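Long-range contact in single-stranded DNA-binding protein DdrB (Deinococcus radiodurans, PDB 4NOE), which binds single-stranded DNA and promotes its accurate annealing, probably as part of the response to DNA damage: residues A85-L91 / A103-R109. Residue numbers count along the deposited sequence, not the author numbering.
Sequences AYRRREL and AAIKYSR. With nucleotides of chain F.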
ATOM      1  N   ALA E  85      17.033   7.206 -22.445  1.00 18.61           N
ATOM      2  CA  ALA E  85      17.737   6.252 -23.302  1.00 22.71           C
ATOM      3  C   ALA E  85      17.181   4.862 -23.056  1.00 21.16           C
ATOM      4  O   ALA E  85      17.026   4.452 -21.906  1.00 18.95           O
ATOM      5  CB  ALA E  85      19.231   6.271 -23.008  1.00 12.79           C
ATOM      6  N   TYR E  86      16.879   4.137 -24.124  1.00 18.32           N
ATOM      7  CA  TYR E  86      16.410   2.761 -23.986  1.00 14.98           C
ATOM      8  C   TYR E  86      17.402   1.830 -24.660  1.00 16.03           C
ATOM      9  O   TYR E  86      17.789   2.072 -25.803  1.00 21.39           O
ATOM     10  CB  TYR E  86      15.019   2.593 -24.620  1.00 14.57           C
ATOM     11  CG  TYR E  86      13.950   3.398 -23.922  1.00 12.20           C
ATOM     12  CD1 TYR E  86      13.771   4.742 -24.213  1.00  8.14           C
ATOM     13  CD2 TYR E  86      13.130   2.818 -22.965  1.00  7.76           C
ATOM     14  CE1 TYR E  86      12.806   5.485 -23.573  1.00 12.28           C
ATOM     15  CE2 TYR E  86      12.144   3.571 -22.306  1.00  8.02           C
ATOM     16  CZ  TYR E  86      12.001   4.899 -22.617  1.00 12.16           C
ATOM     17  OH  TYR E  86      11.038   5.668 -21.992  1.00 14.39           O
ATOM     18  N   ARG E  87      17.812   0.776 -23.957  1.00 16.10           N
ATOM     19  CA  ARG E  87      18.743  -0.213 -24.521  1.00 22.89           C
ATOM     20  C   ARG E  87      18.065  -1.231 -25.425  1.00 20.41           C
ATOM     21  O   ARG E  87      16.961  -1.711 -25.127  1.00 16.17           O
ATOM     22  CB  ARG E  87      19.459  -0.982 -23.412  1.00 28.33           C
ATOM     23  CG  ARG E  87      20.647  -0.255 -22.830  1.00 35.84           C
ATOM     24  CD  ARG E  87      21.629  -1.191 -22.152  1.00 44.80           C
ATOM     25  NE  ARG E  87      22.738  -0.422 -21.599  1.00 56.56           N
ATOM     26  CZ  ARG E  87      22.704   0.190 -20.418  1.00 59.83           C
ATOM     27  NH1 ARG E  87      23.757   0.877 -19.996  1.00 63.09           N
ATOM     28  NH2 ARG E  87      21.621   0.113 -19.656  1.00 56.69           N
ATOM     29  N   ARG E  88      18.738  -1.574 -26.519  1.00 15.97           N
ATOM     30  CA  ARG E  88      18.286  -2.649 -27.400  1.00 15.82           C
ATOM     31  C   ARG E  88      18.616  -3.995 -26.737  1.00 20.54           C
ATOM     32  O   ARG E  88      19.761  -4.249 -26.383  1.00 24.57           O
ATOM     33  CB  ARG E  88      18.998  -2.530 -28.745  1.00 17.73           C
ATOM     34  CG  ARG E  88      18.579  -3.550 -29.794  1.00 22.58           C
ATOM     35  CD  ARG E  88      19.332  -3.298 -31.108  1.00 24.52           C
ATOM     36  NE  ARG E  88      18.866  -4.178 -32.182  1.00 25.64           N
ATOM     37  CZ  ARG E  88      19.289  -5.430 -32.355  1.00 28.79           C
ATOM     38  NH1 ARG E  88      20.187  -5.958 -31.519  1.00 19.12           N
ATOM     39  NH2 ARG E  88      18.808  -6.154 -33.359  1.00 26.94           N
ATOM     40  N   ARG E  89      17.618  -4.847 -26.550  1.00 18.52           N
ATOM     41  CA  ARG E  89      17.843  -6.141 -25.907  1.00 13.11           C
ATOM     42  C   ARG E  89      17.355  -7.287 -26.787  1.00 15.85           C
ATOM     43  O   ARG E  89      16.210  -7.299 -27.243  1.00 19.78           O
ATOM     44  CB  ARG E  89      17.146  -6.176 -24.532  1.00 18.80           C
ATOM     45  CG  ARG E  89      17.490  -4.940 -23.673  1.00 20.62           C
ATOM     46  CD  ARG E  89      16.858  -4.976 -22.305  1.00 24.23           C
ATOM     47  NE  ARG E  89      16.937  -3.682 -21.622  1.00 21.52           N
ATOM     48  CZ  ARG E  89      17.959  -3.287 -20.871  1.00 23.89           C
ATOM     49  NH1 ARG E  89      19.017  -4.081 -20.693  1.00 19.74           N
ATOM     50  NH2 ARG E  89      17.922  -2.091 -20.299  1.00 23.95           N
ATOM     51  N   GLU E  90      18.237  -8.250 -27.033  1.00 13.20           N
ATOM     52  CA  GLU E  90      17.889  -9.390 -27.864  1.00 16.64           C
ATOM     53  C   GLU E  90      17.401 -10.516 -26.971  1.00 20.07           C
ATOM     54  O   GLU E  90      18.141 -11.013 -26.123  1.00 25.76           O
ATOM     55  CB  GLU E  90      19.102  -9.825 -28.698  1.00 22.81           C
ATOM     56  CG  GLU E  90      19.496  -8.791 -29.752  1.00 31.93           C
ATOM     57  CD  GLU E  90      20.755  -9.148 -30.532  1.00 33.35           C
ATOM     58  OE1 GLU E  90      21.518 -10.027 -30.083  1.00 34.15           O
ATOM     59  OE2 GLU E  90      20.993  -8.531 -31.595  1.00 35.93           O
ATOM     60  N   LEU E  91      16.148 -10.910 -27.152  1.00 19.85           N
ATOM     61  CA  LEU E  91      15.572 -11.980 -26.348  1.00 23.27           C
ATOM     62  C   LEU E  91      15.394 -13.230 -27.208  1.00 25.87           C
ATOM     63  O   LEU E  91      14.536 -13.270 -28.096  1.00 28.96           O
ATOM     64  CB  LEU E  91      14.226 -11.542 -25.771  1.00 19.50           C
ATOM     65  CG  LEU E  91      14.135 -10.146 -25.136  1.00 23.42           C
ATOM     66  CD1 LEU E  91      12.727  -9.871 -24.612  1.00 18.74           C
ATOM     67  CD2 LEU E  91      15.146  -9.981 -24.019  1.00 21.69           C
ATOM     68  N   ALA E 103      11.217 -15.266 -30.460  1.00 27.68           N
ATOM     69  CA  ALA E 103      12.330 -14.334 -30.359  1.00 25.63           C
ATOM     70  C   ALA E 103      11.768 -12.916 -30.297  1.00 30.44           C
ATOM     71  O   ALA E 103      10.688 -12.645 -30.819  1.00 28.61           O
ATOM     72  CB  ALA E 103      13.240 -14.486 -31.547  1.00 23.24           C
ATOM     73  N   ALA E 104      12.483 -12.009 -29.646  1.00 28.49           N
ATOM     74  CA  ALA E 104      12.013 -10.632 -29.575  1.00 23.00           C
ATOM     75  C   ALA E 104      13.178  -9.669 -29.428  1.00 24.65           C
ATOM     76  O   ALA E 104      14.266 -10.052 -28.975  1.00 20.90           O
ATOM     77  CB  ALA E 104      11.007 -10.459 -28.431  1.00 20.62           C
ATOM     78  N   ILE E 105      12.953  -8.429 -29.845  1.00 22.82           N
ATOM     79  CA  ILE E 105      13.929  -7.369 -29.649  1.00 21.24           C
ATOM     80  C   ILE E 105      13.221  -6.324 -28.828  1.00 19.94           C
ATOM     81  O   ILE E 105      12.226  -5.743 -29.273  1.00 15.72           O
ATOM     82  CB  ILE E 105      14.379  -6.753 -30.970  1.00 24.25           C
ATOM     83  CG1 ILE E 105      14.776  -7.850 -31.959  1.00 26.64           C
ATOM     84  CG2 ILE E 105      15.553  -5.809 -30.734  1.00 24.05           C
ATOM     85  CD1 ILE E 105      15.986  -8.633 -31.511  1.00 25.75           C
ATOM     86  N   LYS E 106      13.708  -6.095 -27.617  1.00 17.22           N
ATOM     87  CA  LYS E 106      13.011  -5.203 -26.704  1.00 13.88           C
ATOM     88  C   LYS E 106      13.859  -3.964 -26.447  1.00 19.42           C
ATOM     89  O   LYS E 106      15.076  -4.053 -26.304  1.00 18.43           O
ATOM     90  CB  LYS E 106      12.705  -5.929 -25.384  1.00 19.53           C
ATOM     91  CG  LYS E 106      11.867  -5.115 -24.415  1.00 18.94           C
ATOM     92  CD  LYS E 106      11.337  -5.931 -23.227  1.00 23.88           C
ATOM     93  CE  LYS E 106      10.460  -5.017 -22.362  1.00 27.92           C
ATOM     94  NZ  LYS E 106       9.907  -5.614 -21.106  1.00 28.30           N
ATOM     95  N   TYR E 107      13.202  -2.810 -26.422  1.00 15.57           N
ATOM     96  CA  TYR E 107      13.843  -1.561 -26.058  1.00 12.46           C
ATOM     97  C   TYR E 107      13.285  -1.139 -24.716  1.00 13.12           C
ATOM     98  O   TYR E 107      12.081  -0.846 -24.592  1.00 16.78           O
ATOM     99  CB  TYR E 107      13.588  -0.486 -27.130  1.00  7.57           C
ATOM    100  CG  TYR E 107      14.391  -0.748 -28.379  1.00 17.58           C
ATOM    101  CD1 TYR E 107      13.969  -1.689 -29.320  1.00 13.03           C
ATOM    102  CD2 TYR E 107      15.585  -0.083 -28.608  1.00 19.57           C
ATOM    103  CE1 TYR E 107      14.711  -1.939 -30.458  1.00 16.74           C
ATOM    104  CE2 TYR E 107      16.336  -0.329 -29.753  1.00 17.50           C
ATOM    105  CZ  TYR E 107      15.898  -1.259 -30.663  1.00 16.61           C
ATOM    106  OH  TYR E 107      16.641  -1.501 -31.794  1.00 22.33           O
ATOM    107  N   SER E 108      14.159  -1.127 -23.713  1.00  7.35           N
ATOM    108  CA  SER E 108      13.766  -0.801 -22.341  1.00 19.00           C
ATOM    109  C   SER E 108      14.919  -0.197 -21.552  1.00 12.83           C
ATOM    110  O   SER E 108      16.094  -0.390 -21.894  1.00 15.80           O
ATOM    111  CB  SER E 108      13.280  -2.061 -21.612  1.00 14.81           C
ATOM    112  OG  SER E 108      14.364  -2.964 -21.403  1.00 17.27           O
ATOM    113  N   ARG E 109      14.575   0.505 -20.476  1.00  7.40           N
ATOM    114  CA  ARG E 109      15.554   1.098 -19.570  1.00  7.63           C
ATOM    115  C   ARG E 109      15.189   0.770 -18.127  1.00 17.34           C
ATOM    116  O   ARG E 109      14.055   0.354 -17.823  1.00 12.87           O
ATOM    117  CB  ARG E 109      15.557   2.617 -19.733  1.00  7.29           C
ATOM    118  CG  ARG E 109      14.208   3.249 -19.384  1.00  8.74           C
ATOM    119  CD  ARG E 109      14.162   4.758 -19.672  1.00  7.07           C
ATOM    120  NE  ARG E 109      12.805   5.301 -19.490  1.00 10.46           N
ATOM    121  CZ  ARG E 109      12.286   5.635 -18.308  1.00 12.74           C
ATOM    122  NH1 ARG E 109      12.989   5.481 -17.186  1.00 10.66           N
ATOM    123  NH2 ARG E 109      11.060   6.110 -18.241  1.00 10.37           N
TER
ATOM    124  P    DT F  26      15.544 -12.289 -18.886  1.00 32.16           P
ATOM    125  OP1  DT F  26      16.502 -13.245 -19.318  1.00 30.06           O
ATOM    126  OP2  DT F  26      15.244 -12.176 -17.505  1.00 31.18           O
ATOM    127  O5'  DT F  26      15.928 -10.832 -19.369  1.00 38.67           O
ATOM    128  C5'  DT F  26      16.588 -10.545 -20.598  1.00 20.01           C
ATOM    129  C4'  DT F  26      16.753  -9.057 -20.781  1.00 20.07           C
ATOM    130  O4'  DT F  26      15.471  -8.400 -20.710  1.00 19.65           O
ATOM    131  C3'  DT F  26      17.637  -8.378 -19.741  1.00 20.64           C
ATOM    132  O3'  DT F  26      18.461  -7.374 -20.312  1.00 33.40           O
ATOM    133  C2'  DT F  26      16.634  -7.667 -18.860  1.00 20.40           C
ATOM    134  C1'  DT F  26      15.556  -7.296 -19.854  1.00 26.22           C
ATOM    135  N1   DT F  26      14.220  -7.075 -19.306  1.00 24.30           N
ATOM    136  C2   DT F  26      13.414  -6.087 -19.821  1.00 19.59           C
ATOM    137  O2   DT F  26      13.772  -5.322 -20.687  1.00 21.94           O
ATOM    138  N3   DT F  26      12.160  -6.039 -19.282  1.00 18.99           N
ATOM    139  C4   DT F  26      11.648  -6.848 -18.294  1.00 22.37           C
ATOM    140  O4   DT F  26      10.505  -6.697 -17.914  1.00 22.42           O
ATOM    141  C5   DT F  26      12.536  -7.878 -17.824  1.00 24.67           C
ATOM    142  C7   DT F  26      12.056  -8.823 -16.773  1.00 44.46           C
ATOM    143  C6   DT F  26      13.759  -7.938 -18.345  1.00 23.50           C
ATOM    144  P    DC F  28      21.061  -2.574 -17.889  1.00 39.21           P
ATOM    145  OP1  DC F  28      20.477  -1.673 -18.835  1.00 39.33           O
ATOM    146  OP2  DC F  28      22.480  -2.603 -17.800  1.00 42.90           O
ATOM    147  O5'  DC F  28      20.512  -2.260 -16.437  1.00 34.08           O
ATOM    148  C5'  DC F  28      19.199  -1.791 -16.217  1.00 27.23           C
ATOM    149  C4'  DC F  28      19.100  -1.172 -14.849  1.00 34.98           C
ATOM    150  O4'  DC F  28      19.459  -2.142 -13.858  1.00 34.53           O
ATOM    151  C3'  DC F  28      20.033   0.002 -14.625  1.00 44.56           C
ATOM    152  O3'  DC F  28      19.274   1.134 -14.990  1.00 56.01           O
ATOM    153  C2'  DC F  28      20.323  -0.070 -13.139  1.00 43.39           C
ATOM    154  C1'  DC F  28      20.115  -1.536 -12.772  1.00 39.03           C
ATOM    155  N1   DC F  28      21.324  -2.324 -12.500  1.00 46.99           N
ATOM    156  C2   DC F  28      21.392  -3.084 -11.330  1.00 51.83           C
ATOM    157  O2   DC F  28      20.460  -3.027 -10.524  1.00 52.40           O
ATOM    158  N3   DC F  28      22.480  -3.845 -11.099  1.00 52.27           N
ATOM    159  C4   DC F  28      23.464  -3.886 -11.996  1.00 55.16           C
ATOM    160  N4   DC F  28      24.519  -4.649 -11.727  1.00 59.99           N
ATOM    161  C5   DC F  28      23.409  -3.143 -13.208  1.00 50.37           C
ATOM    162  C6   DC F  28      22.328  -2.388 -13.420  1.00 50.55           C
ATOM    163  P    DG F  27      19.774  -7.678 -21.070  1.00 31.77           P
ATOM    164  OP1  DG F  27      19.904  -6.746 -22.119  1.00 36.21           O
ATOM    165  OP2  DG F  27      19.871  -9.070 -21.320  1.00 35.15           O
ATOM    166  O5'  DG F  27      20.923  -7.050 -20.191  1.00 38.88           O
ATOM    167  C5'  DG F  27      21.172  -7.338 -18.831  1.00 32.71           C
ATOM    168  C4'  DG F  27      20.337  -6.469 -17.927  1.00 35.69           C
ATOM    169  O4'  DG F  27      20.094  -7.266 -16.757  1.00 45.62           O
ATOM    170  C3'  DG F  27      20.954  -5.167 -17.421  1.00 39.60           C
ATOM    171  O3'  DG F  27      20.534  -4.026 -18.171  1.00 41.46           O
ATOM    172  C2'  DG F  27      20.361  -5.060 -16.037  1.00 44.49           C
ATOM    173  C1'  DG F  27      20.331  -6.512 -15.599  1.00 46.63           C
ATOM    174  N9   DG F  27      21.612  -6.920 -15.062  1.00 53.00           N
ATOM    175  C8   DG F  27      22.843  -6.521 -15.518  1.00 52.32           C
ATOM    176  N7   DG F  27      23.827  -6.989 -14.808  1.00 54.08           N
ATOM    177  C5   DG F  27      23.207  -7.713 -13.803  1.00 58.78           C
ATOM    178  C6   DG F  27      23.759  -8.452 -12.743  1.00 67.53           C
ATOM    179  O6   DG F  27      24.946  -8.618 -12.461  1.00 78.76           O
ATOM    180  N1   DG F  27      22.776  -9.059 -11.979  1.00 66.18           N
ATOM    181  C2   DG F  27      21.430  -8.949 -12.193  1.00 63.49           C
ATOM    182  N2   DG F  27      20.641  -9.599 -11.322  1.00 70.62           N
ATOM    183  N3   DG F  27      20.897  -8.266 -13.184  1.00 51.93           N
ATOM    184  C4   DG F  27      21.839  -7.680 -13.948  1.00 53.09           C
TER
HETATM  185  O   HOH W   1       8.766   7.003 -19.923  1.00 19.90           O
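Alternation of side chains lets an antiparallel strand pair offer one face to nucleic acid and the other to protein, and strands 85-91 and 104-109 illustrate it. Paired backbone hydrogen bonds link R87 with S108, R89 with K106 and L91 with A104, whose side chains share the DNA face. R89, m at chi1, then trans through chi3, sends NE to S108 OG (2.7 Å) and NH2 to S108 O (3.0 Å), which steadies the guanidinium while NH1 reaches OP1 (3.1 Å) and O3' (2.9 Å) of DG27. S108, in the p rotamer, donates from OG to O2 of DT26 (2.5 Å), so backbone and base are both contacted. K106, all-trans, runs out to a salt bridge with E121.

On the reverse face, R88 is trans through chi3: its CA lies over the Y107 ring, its CG meets I105 CG2 at 3.9 Å, and NH1 bridges to E90 OE2 (2.7 Å). At the A85-R109 end, Y86 carries R109 CD over its ring and accepts a hydrogen bond from R109 NE to OH (3.1 Å); D115 also pairs with R109.

The pair lies inside a mixed sheet: strand 77-81 flanks 84-91, strand 128-135 flanks 104-110, and W62 meets Y107 edge-to-face.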